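Local coordinates for serine repeat antigen 5 (Plasmodium falciparum, PDB 6X44), which has a papain-family protease fold but is a pseudo-zymogen of the malaria parasite, probably lacking the ordinary proteolytic activity of its relatives, at residues A[82-87]-A[353-358]; A[100-105]-A[400-405]. All coordinates share one frame; numbering follows the deposited sequence.

Both contacts join the helical N-terminal prosegment to the papain-like domain. Their centres are about 9 Å apart. Contact 1 is partly buried and sets helix 75-87 against the loop 353-358. Contact 2 is buried and nearer the centre of the chain. It sets the turn after helix 94-100 against the loop 400-405. Contact 1 relies on leucine packing, a tyrosine and one weak ion pair. Contact 2 adds a lysine bond to a carbonyl, two bridging waters and a CH-pi contact. The two loops also meet each other, with nearly parallel F356 and W403 rings. L85 and K100 touch on the helical side.

Contact 1: A[82-87]-A[353-358]; sequences LKRLLI and GYEFSG
R84 and L85 on helix 75-87 meet Y354 and E355 of the loop 353-358. L85 CD1 lies 3.6 Å from E355 CA. It also lies 4.2 Å from Y354 CE2, approaching the ring obliquely. R84 crosses Y354 at about a right angle, with guanidinium and ring planes 86° apart. The phenol oxygen sits over the rim of one guanidinium face, while R84 NH2 comes to the ring edge. This hydroxyl has its hydrogen-bond partner in N81 O, a backbone carbonyl one turn back from R84 on the same helix. R84 NH2 instead reaches E355 OE2, at 3.4 Å. The N-H...O angle is 134°, and the hydrogen bond within this salt bridge is weak. The E355 chain bends about CB-CG (chi2 -81°), which puts the carboxylate beside the Y354 ring and within reach of R84 NH2. One backbone bond closes the loop itself. In a type I turn from G353 to F356, F356 N bonds to G353 O at 3.0 Å, and the same oxygen accepts from W403 NE1. On the helix side, L85 O accepts from H89 ND1. The loop lies between strand 342-346 and the short strand 361-362. This place is consistent with the prosegment-binding loop of papain-family zymogens, here covered by a prosegment helix.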
loop_
_atom_site.group_PDB
_atom_site.type_symbol
_atom_site.label_atom_id
_atom_site.label_comp_id
_atom_site.label_asym_id
_atom_site.label_seq_id
_atom_site.Cartn_x
_atom_site.Cartn_y
_atom_site.Cartn_z
ATOM N N LEU A 82 21.526 -3.829 3.168
ATOM C CA LEU A 82 21.521 -4.151 1.743
ATOM C C LEU A 82 21.815 -5.628 1.505
ATOM O O LEU A 82 21.187 -6.265 0.645
ATOM C CB LEU A 82 22.539 -3.274 1.006
ATOM C CG LEU A 82 22.148 -1.801 0.910
ATOM C CD1 LEU A 82 23.275 -1.076 0.244
ATOM C CD2 LEU A 82 20.861 -1.605 0.121
ATOM N N LYS A 83 22.733 -6.191 2.292
ATOM C CA LYS A 83 22.982 -7.626 2.229
ATOM C C LYS A 83 21.706 -8.424 2.470
ATOM O O LYS A 83 21.437 -9.405 1.767
ATOM C CB LYS A 83 24.049 -7.993 3.255
ATOM C CG LYS A 83 24.446 -9.451 3.281
ATOM C CD LYS A 83 24.969 -9.834 4.664
ATOM C CE LYS A 83 23.814 -10.109 5.634
ATOM N NZ LYS A 83 24.259 -10.134 7.053
ATOM N N ARG A 84 20.910 -8.034 3.464
ATOM C CA ARG A 84 19.685 -8.781 3.758
ATOM C C ARG A 84 18.674 -8.649 2.624
ATOM O O ARG A 84 17.962 -9.599 2.288
ATOM C CB ARG A 84 19.076 -8.289 5.073
ATOM C CG ARG A 84 19.964 -8.458 6.299
ATOM C CD ARG A 84 19.469 -7.573 7.464
ATOM N NE ARG A 84 18.019 -7.689 7.650
ATOM C CZ ARG A 84 17.282 -6.869 8.398
ATOM N NH1 ARG A 84 17.851 -5.840 9.039
ATOM N NH2 ARG A 84 15.973 -7.085 8.505
ATOM N N LEU A 85 18.600 -7.479 2.018
ATOM C CA LEU A 85 17.708 -7.293 0.885
ATOM C C LEU A 85 18.109 -8.176 -0.287
ATOM O O LEU A 85 17.252 -8.805 -0.917
ATOM C CB LEU A 85 17.732 -5.830 0.494
ATOM C CG LEU A 85 16.651 -5.251 -0.371
ATOM C CD1 LEU A 85 15.290 -5.463 0.262
ATOM C CD2 LEU A 85 17.017 -3.753 -0.472
ATOM N N LEU A 86 19.411 -8.255 -0.582
ATOM C CA LEU A 86 19.869 -9.087 -1.691
ATOM C C LEU A 86 19.589 -10.565 -1.424
ATOM O O LEU A 86 19.110 -11.283 -2.306
ATOM C CB LEU A 86 21.358 -8.840 -1.942
ATOM C CG LEU A 86 21.662 -7.436 -2.474
ATOM C CD1 LEU A 86 23.154 -7.104 -2.404
ATOM C CD2 LEU A 86 21.151 -7.271 -3.895
ATOM N N ILE A 87 19.846 -11.028 -0.203
ATOM C CA ILE A 87 19.524 -12.407 0.154
ATOM C C ILE A 87 18.033 -12.690 -0.061
ATOM O O ILE A 87 17.665 -13.678 -0.705
ATOM C CB ILE A 87 19.962 -12.684 1.600
ATOM C CG1 ILE A 87 21.477 -12.834 1.640
ATOM C CG2 ILE A 87 19.313 -13.944 2.138
ATOM C CD1 ILE A 87 22.076 -12.553 2.974
ATOM N N GLY A 353 8.159 -5.694 6.294
ATOM C CA GLY A 353 9.194 -4.679 6.324
ATOM C C GLY A 353 9.830 -4.404 4.969
ATOM O O GLY A 353 9.365 -4.884 3.928
ATOM N N TYR A 354 10.935 -3.659 4.983
ATOM C CA TYR A 354 11.528 -3.165 3.746
ATOM C C TYR A 354 11.946 -4.306 2.815
ATOM O O TYR A 354 11.941 -4.143 1.583
ATOM C CB TYR A 354 12.720 -2.250 4.088
ATOM C CG TYR A 354 14.002 -2.988 4.389
ATOM C CD1 TYR A 354 14.100 -3.850 5.482
ATOM C CD2 TYR A 354 15.099 -2.850 3.565
ATOM C CE1 TYR A 354 15.286 -4.566 5.738
ATOM C CE2 TYR A 354 16.274 -3.531 3.815
ATOM C CZ TYR A 354 16.359 -4.394 4.892
ATOM O OH TYR A 354 17.543 -5.044 5.132
ATOM N N GLU A 355 12.295 -5.458 3.376
ATOM C CA GLU A 355 12.796 -6.610 2.633
ATOM C C GLU A 355 11.694 -7.606 2.257
ATOM O O GLU A 355 11.998 -8.659 1.697
ATOM C CB GLU A 355 13.894 -7.326 3.464
ATOM C CG GLU A 355 13.366 -8.348 4.517
ATOM C CD GLU A 355 12.900 -7.706 5.826
ATOM O OE1 GLU A 355 12.176 -6.673 5.801
ATOM O OE2 GLU A 355 13.253 -8.251 6.903
ATOM N N PHE A 356 10.435 -7.305 2.579
ATOM C CA PHE A 356 9.322 -8.228 2.377
ATOM C C PHE A 356 9.184 -8.567 0.903
ATOM O O PHE A 356 9.190 -7.685 0.033
ATOM C CB PHE A 356 8.048 -7.582 2.908
ATOM C CG PHE A 356 6.841 -8.486 2.990
ATOM C CD1 PHE A 356 6.646 -9.343 4.085
ATOM C CD2 PHE A 356 5.844 -8.402 2.031
ATOM C CE1 PHE A 356 5.490 -10.136 4.169
ATOM C CE2 PHE A 356 4.707 -9.181 2.103
ATOM C CZ PHE A 356 4.516 -10.049 3.175
ATOM N N SER A 357 9.056 -9.851 0.622
ATOM C CA SER A 357 8.994 -10.294 -0.762
ATOM C C SER A 357 7.598 -10.060 -1.299
ATOM O O SER A 357 6.608 -10.469 -0.679
ATOM C CB SER A 357 9.348 -11.773 -0.894
ATOM O OG SER A 357 9.089 -12.155 -2.233
ATOM N N GLY A 358 7.519 -9.419 -2.457
ATOM C CA GLY A 358 6.232 -9.217 -3.085
ATOM C C GLY A 358 5.886 -10.260 -4.144
ATOM O O GLY A 358 4.746 -10.326 -4.597
#

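Contact 2: A[100-105]-A[400-405]; sequences KFRNAA and GPYWGD
Y402 and G404 belong to the Asn-Ser-Trp-Gly...Trp-Gly motif region of papain-family proteases, here running from N397 to G404, and they meet K100, R102 and N103 of the prosegment. K100 stretches along the Y402 carbonyl and ends at G404. Its NZ gives a hydrogen bond to G404 O at 3.0 Å, from above the carbonyl plane and 38° out of it. One water accepts from this NZ at 2.8 Å and from G404 N at 3.0 Å. The ammonium group thus holds both backbone polar atoms of G404, one directly and one through water. A second water joins N103 to Y402. It accepts from N103 ND2 at 2.8 Å and donates to Y402 O at 2.6 Å. The other end of the N103 amide is used within its own turn. N103 OD1 accepts from A105 N in an Asx turn, while N103 N closes a type I turn by bonding to K100 O. The Y402 ring lies between R102 and P401. R102 CB is 3.8 Å from the ring centroid and only 8° off the normal, a CH-pi contact. P401 CG covers the centre of the opposite face. R102 CD comes next, 3.7 Å from Y402 CE1. The chain bends about CG-CD (chi3 98°), taking the guanidinium off to E11 and T15 of helix 4-25, where NH2 makes a salt bridge and a hydrogen bond. K100 and N103 thus address main-chain atoms of 402-404, directly or through water, and the lysine charge may polarise the G404 carbonyl, while apolar contact holds the Y402 ring.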
loop_
_atom_site.group_PDB
_atom_site.type_symbol
_atom_site.label_atom_id
_atom_site.label_comp_id
_atom_site.label_asym_id
_atom_site.label_seq_id
_atom_site.Cartn_x
_atom_site.Cartn_y
_atom_site.Cartn_z
ATOM N N LYS A 100 14.626 -1.926 -5.301
ATOM C CA LYS A 100 14.440 -1.873 -3.857
ATOM C C LYS A 100 15.490 -1.001 -3.186
ATOM O O LYS A 100 15.238 -0.447 -2.110
ATOM C CB LYS A 100 14.458 -3.278 -3.265
ATOM C CG LYS A 100 13.392 -4.198 -3.847
ATOM C CD LYS A 100 12.719 -5.081 -2.784
ATOM C CE LYS A 100 11.820 -6.086 -3.452
ATOM N NZ LYS A 100 10.706 -6.593 -2.576
ATOM N N PHE A 101 16.667 -0.857 -3.794
ATOM C CA PHE A 101 17.677 0.006 -3.189
ATOM C C PHE A 101 17.190 1.434 -3.023
ATOM O O PHE A 101 17.774 2.176 -2.232
ATOM C CB PHE A 101 18.963 0.019 -4.017
ATOM C CG PHE A 101 19.851 -1.146 -3.763
ATOM C CD1 PHE A 101 19.320 -2.385 -3.521
ATOM C CD2 PHE A 101 21.226 -1.003 -3.788
ATOM C CE1 PHE A 101 20.140 -3.469 -3.295
ATOM C CE2 PHE A 101 22.053 -2.092 -3.575
ATOM C CZ PHE A 101 21.507 -3.321 -3.330
ATOM N N ARG A 102 16.137 1.842 -3.735
ATOM C CA ARG A 102 15.634 3.213 -3.620
ATOM C C ARG A 102 14.654 3.414 -2.477
ATOM O O ARG A 102 14.171 4.537 -2.292
ATOM C CB ARG A 102 14.961 3.649 -4.916
ATOM C CG ARG A 102 15.724 3.249 -6.141
ATOM C CD ARG A 102 15.061 3.803 -7.355
ATOM N NE ARG A 102 15.707 5.029 -7.796
ATOM C CZ ARG A 102 16.681 5.062 -8.698
ATOM N NH1 ARG A 102 17.122 3.929 -9.242
ATOM N NH2 ARG A 102 17.213 6.228 -9.049
ATOM N N ASN A 103 14.335 2.373 -1.713
ATOM C CA ASN A 103 13.642 2.565 -0.442
ATOM C C ASN A 103 14.631 3.111 0.581
ATOM O O ASN A 103 15.561 2.408 1.006
ATOM C CB ASN A 103 13.019 1.259 0.040
ATOM C CG ASN A 103 12.226 1.423 1.337
ATOM O OD1 ASN A 103 12.309 2.451 2.027
ATOM N ND2 ASN A 103 11.455 0.404 1.674
ATOM N N ALA A 104 14.407 4.358 1.004
ATOM C CA ALA A 104 15.284 5.015 1.975
ATOM C C ALA A 104 15.420 4.238 3.274
ATOM O O ALA A 104 16.398 4.436 4.016
ATOM C CB ALA A 104 14.757 6.418 2.261
ATOM N N ALA A 105 14.472 3.352 3.567
ATOM C CA ALA A 105 14.610 2.522 4.746
ATOM C C ALA A 105 15.969 1.831 4.819
ATOM O O ALA A 105 16.416 1.496 5.923
ATOM C CB ALA A 105 13.498 1.473 4.774
ATOM N N GLY A 400 4.674 2.975 -1.181
ATOM C CA GLY A 400 5.411 3.295 -2.379
ATOM C C GLY A 400 5.798 2.110 -3.255
ATOM O O GLY A 400 5.625 0.942 -2.896
ATOM N N PRO A 401 6.396 2.410 -4.408
ATOM C CA PRO A 401 6.714 1.380 -5.402
ATOM C C PRO A 401 8.045 0.658 -5.227
ATOM O O PRO A 401 8.361 -0.189 -6.063
ATOM C CB PRO A 401 6.727 2.190 -6.691
ATOM C CG PRO A 401 7.326 3.493 -6.255
ATOM C CD PRO A 401 6.698 3.760 -4.902
ATOM N N TYR A 402 8.835 0.941 -4.195
ATOM C CA TYR A 402 10.093 0.241 -3.991
ATOM C C TYR A 402 9.951 -0.819 -2.922
ATOM O O TYR A 402 10.946 -1.383 -2.458
ATOM C CB TYR A 402 11.209 1.221 -3.653
ATOM C CG TYR A 402 11.198 2.442 -4.541
ATOM C CD1 TYR A 402 11.476 2.333 -5.895
ATOM C CD2 TYR A 402 10.910 3.696 -4.029
ATOM C CE1 TYR A 402 11.462 3.432 -6.720
ATOM C CE2 TYR A 402 10.905 4.815 -4.836
ATOM C CZ TYR A 402 11.177 4.671 -6.189
ATOM O OH TYR A 402 11.151 5.762 -7.023
ATOM N N TRP A 403 8.721 -1.142 -2.576
ATOM C CA TRP A 403 8.389 -2.118 -1.565
ATOM C C TRP A 403 7.603 -3.236 -2.224
ATOM O O TRP A 403 6.799 -2.992 -3.121
ATOM C CB TRP A 403 7.553 -1.481 -0.431
ATOM C CG TRP A 403 7.205 -2.486 0.583
ATOM C CD1 TRP A 403 7.953 -2.853 1.667
ATOM C CD2 TRP A 403 6.048 -3.310 0.594
ATOM N NE1 TRP A 403 7.306 -3.802 2.376
ATOM C CE2 TRP A 403 6.134 -4.121 1.742
ATOM C CE3 TRP A 403 4.928 -3.418 -0.226
ATOM C CZ2 TRP A 403 5.170 -5.065 2.061
ATOM C CZ3 TRP A 403 3.937 -4.342 0.122
ATOM C CH2 TRP A 403 4.078 -5.159 1.240
ATOM N N GLY A 404 7.822 -4.460 -1.770
ATOM C CA GLY A 404 7.087 -5.553 -2.350
ATOM C C GLY A 404 7.367 -5.687 -3.837
ATOM O O GLY A 404 8.481 -5.468 -4.319
ATOM N N ASP A 405 6.335 -6.039 -4.587
ATOM C CA ASP A 405 6.457 -6.159 -6.043
ATOM C C ASP A 405 5.874 -4.895 -6.665
ATOM O O ASP A 405 4.706 -4.834 -7.013
ATOM C CB ASP A 405 5.756 -7.414 -6.521
ATOM C CG ASP A 405 5.845 -7.611 -8.036
ATOM O OD1 ASP A 405 6.546 -6.838 -8.722
ATOM O OD2 ASP A 405 5.214 -8.568 -8.537
HETATM O O HOH W 1 10.195 -5.320 -0.103
HETATM O O HOH W 2 11.538 -1.884 0.069
#